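Local coordinates for putative NADH-depentdent flavin oxidoreductase (Cupriavidus metallidurans, PDB 5OCS), which is an ene-reductase of the Old Yellow Enzyme family, an FMN-dependent flavoprotein that reduces activated carbon-carbon double bonds with electrons from a nicotinamide cofactor, at the interface of chains A and B. Residues are numbered along the deposited sequence; one frame, centred on the assembly and turned at random. Chains: chain A/B, Putative NADH-depentdent flavin oxidoreductase.

The interface of chains A and B. Residues chain A 26, 28, 37, 41, 114, 328; chain B 47, 348-351.
B:Gln350 lies flat on the indole of A:Trp37, its amide only 11° from parallel, with CD over the six-membered ring and CG over the five-membered one. A bend at chi2 (87°) folds the amide onto this face. Glutamine suits the place because its flat end stacks while an N-H points along the amide plane: B:Gln350 NE2 donates to A:Ser28 OG at 2.9 Å. Next along the 3-10 helix 349-354, B:Tyr351 sits edge-to-face with A:Trp37, planes 61° apart, the indole's CZ2-CH2 edge pointing at the phenol face toward its rim. A phenol suits because its ring packs while its tip bonds: B:Tyr351 OH and A:His41 ND1 share a nearly straight 2.8 Å hydrogen bond, direction undecided, in the imidazole plane. Branched A:Leu328 packs a methyl, CD2, 3.7 Å from B:Tyr351 CE1. On the other flank B:Lys349 runs its extended chain across A:Trp114, CG and CD over the two rings; long methylenes suit a broad aromatic face. B:Leu47 and B:Pro348 pack against the outer rim of A:Trp37.

A:Gln26 touches B:Gln350 and also positions A:Trp37, whose indole offers both a broad face and an N-H: A:Trp37 NE1 donates to an in-plane lone pair of A:Gln26 OE1 at 2.8 Å, helping fix the ring's rotation. Serine's hydroxyl both gives and accepts, A:Ser28 OG donating to A:Gln26 O at 2.7 Å. The patch docks one chain's C-terminal region on the other and probably helps hold together the two-fold pair, which may be the biological dimer.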
# COMPACT_ATOMS: atom_id res chain seq x y z
N GLN A 26 9.08 6.78 -10.24
CA GLN A 26 9.54 6.16 -9.04
C GLN A 26 11.07 6.00 -9.03
O GLN A 26 11.62 5.73 -7.96
CB GLN A 26 8.88 4.78 -8.84
CG GLN A 26 7.38 4.84 -8.72
CD GLN A 26 6.99 5.65 -7.51
OE1 GLN A 26 7.28 5.26 -6.37
NE2 GLN A 26 6.41 6.82 -7.74
N SER A 28 12.98 3.64 -9.68
CA SER A 28 13.23 2.40 -8.91
C SER A 28 13.34 1.15 -9.79
O SER A 28 13.08 0.03 -9.33
CB SER A 28 12.09 2.23 -7.89
OG SER A 28 12.14 3.26 -6.93
N TRP A 37 9.75 -2.92 -5.69
CA TRP A 37 9.12 -1.63 -5.36
C TRP A 37 7.84 -1.43 -6.17
O TRP A 37 6.83 -0.96 -5.63
CB TRP A 37 10.07 -0.46 -5.63
CG TRP A 37 9.37 0.85 -5.38
CD1 TRP A 37 8.87 1.70 -6.32
CD2 TRP A 37 8.97 1.36 -4.13
NE1 TRP A 37 8.24 2.74 -5.71
CE2 TRP A 37 8.28 2.55 -4.36
CE3 TRP A 37 9.15 0.94 -2.81
CZ2 TRP A 37 7.78 3.32 -3.35
CZ3 TRP A 37 8.67 1.73 -1.80
CH2 TRP A 37 7.99 2.90 -2.07
N HIS A 41 4.23 -0.58 -4.72
CA HIS A 41 3.68 0.74 -5.06
C HIS A 41 2.47 0.70 -5.95
O HIS A 41 1.42 1.29 -5.63
CB HIS A 41 4.80 1.56 -5.69
CG HIS A 41 4.35 2.88 -6.23
ND1 HIS A 41 3.90 3.90 -5.43
CD2 HIS A 41 4.23 3.31 -7.51
CE1 HIS A 41 3.57 4.93 -6.18
NE2 HIS A 41 3.72 4.58 -7.45
N TRP A 114 16.45 12.43 -5.25
CA TRP A 114 17.28 12.28 -4.04
C TRP A 114 18.78 12.35 -4.31
O TRP A 114 19.56 12.56 -3.37
CB TRP A 114 16.95 11.01 -3.24
CG TRP A 114 16.77 9.77 -4.08
CD1 TRP A 114 17.72 8.87 -4.49
CD2 TRP A 114 15.53 9.30 -4.61
NE1 TRP A 114 17.15 7.90 -5.26
CE2 TRP A 114 15.81 8.14 -5.35
CE3 TRP A 114 14.21 9.78 -4.57
CZ2 TRP A 114 14.80 7.41 -6.01
CZ3 TRP A 114 13.23 9.08 -5.21
CH2 TRP A 114 13.52 7.89 -5.91
N LEU A 328 0.27 9.77 -2.81
CA LEU A 328 1.45 9.19 -2.17
C LEU A 328 1.35 9.34 -0.66
O LEU A 328 1.66 8.42 0.10
CB LEU A 328 2.74 9.82 -2.67
CG LEU A 328 3.01 9.76 -4.17
CD1 LEU A 328 4.25 10.57 -4.51
CD2 LEU A 328 3.03 8.33 -4.70
N LEU B 47 6.23 0.64 5.02
CA LEU B 47 6.54 2.00 4.61
C LEU B 47 5.95 3.03 5.54
O LEU B 47 6.19 4.23 5.37
CB LEU B 47 6.03 2.24 3.18
CG LEU B 47 6.46 1.22 2.13
CD1 LEU B 47 5.92 1.61 0.79
CD2 LEU B 47 7.96 0.98 2.09
N PRO B 348 10.22 5.56 2.76
CA PRO B 348 11.02 5.27 1.58
C PRO B 348 11.31 6.51 0.74
O PRO B 348 10.45 7.35 0.56
CB PRO B 348 10.14 4.30 0.78
CG PRO B 348 8.74 4.64 1.20
CD PRO B 348 8.85 5.01 2.65
N LYS B 349 12.51 6.59 0.18
CA LYS B 349 12.87 7.77 -0.61
C LYS B 349 11.91 8.13 -1.76
O LYS B 349 11.72 9.31 -2.05
CB LYS B 349 14.29 7.64 -1.15
CG LYS B 349 14.42 6.52 -2.17
CD LYS B 349 15.84 6.10 -2.32
CE LYS B 349 15.97 4.99 -3.35
NZ LYS B 349 17.36 4.43 -3.34
N GLN B 350 11.27 7.13 -2.35
CA GLN B 350 10.32 7.31 -3.43
C GLN B 350 9.20 8.23 -3.06
O GLN B 350 8.61 8.83 -3.95
CB GLN B 350 9.75 5.94 -3.86
CG GLN B 350 10.78 5.00 -4.51
CD GLN B 350 11.58 4.13 -3.54
OE1 GLN B 350 11.57 4.37 -2.34
NE2 GLN B 350 12.29 3.15 -4.06
N TYR B 351 8.89 8.30 -1.77
CA TYR B 351 7.79 9.10 -1.25
C TYR B 351 8.25 10.34 -0.48
O TYR B 351 7.42 11.04 0.06
CB TYR B 351 6.94 8.22 -0.31
CG TYR B 351 6.23 7.06 -0.96
CD1 TYR B 351 5.98 7.01 -2.34
CD2 TYR B 351 5.72 6.03 -0.18
CE1 TYR B 351 5.30 5.95 -2.90
CE2 TYR B 351 5.04 4.96 -0.75
CZ TYR B 351 4.83 4.94 -2.11
OH TYR B 351 4.15 3.92 -2.67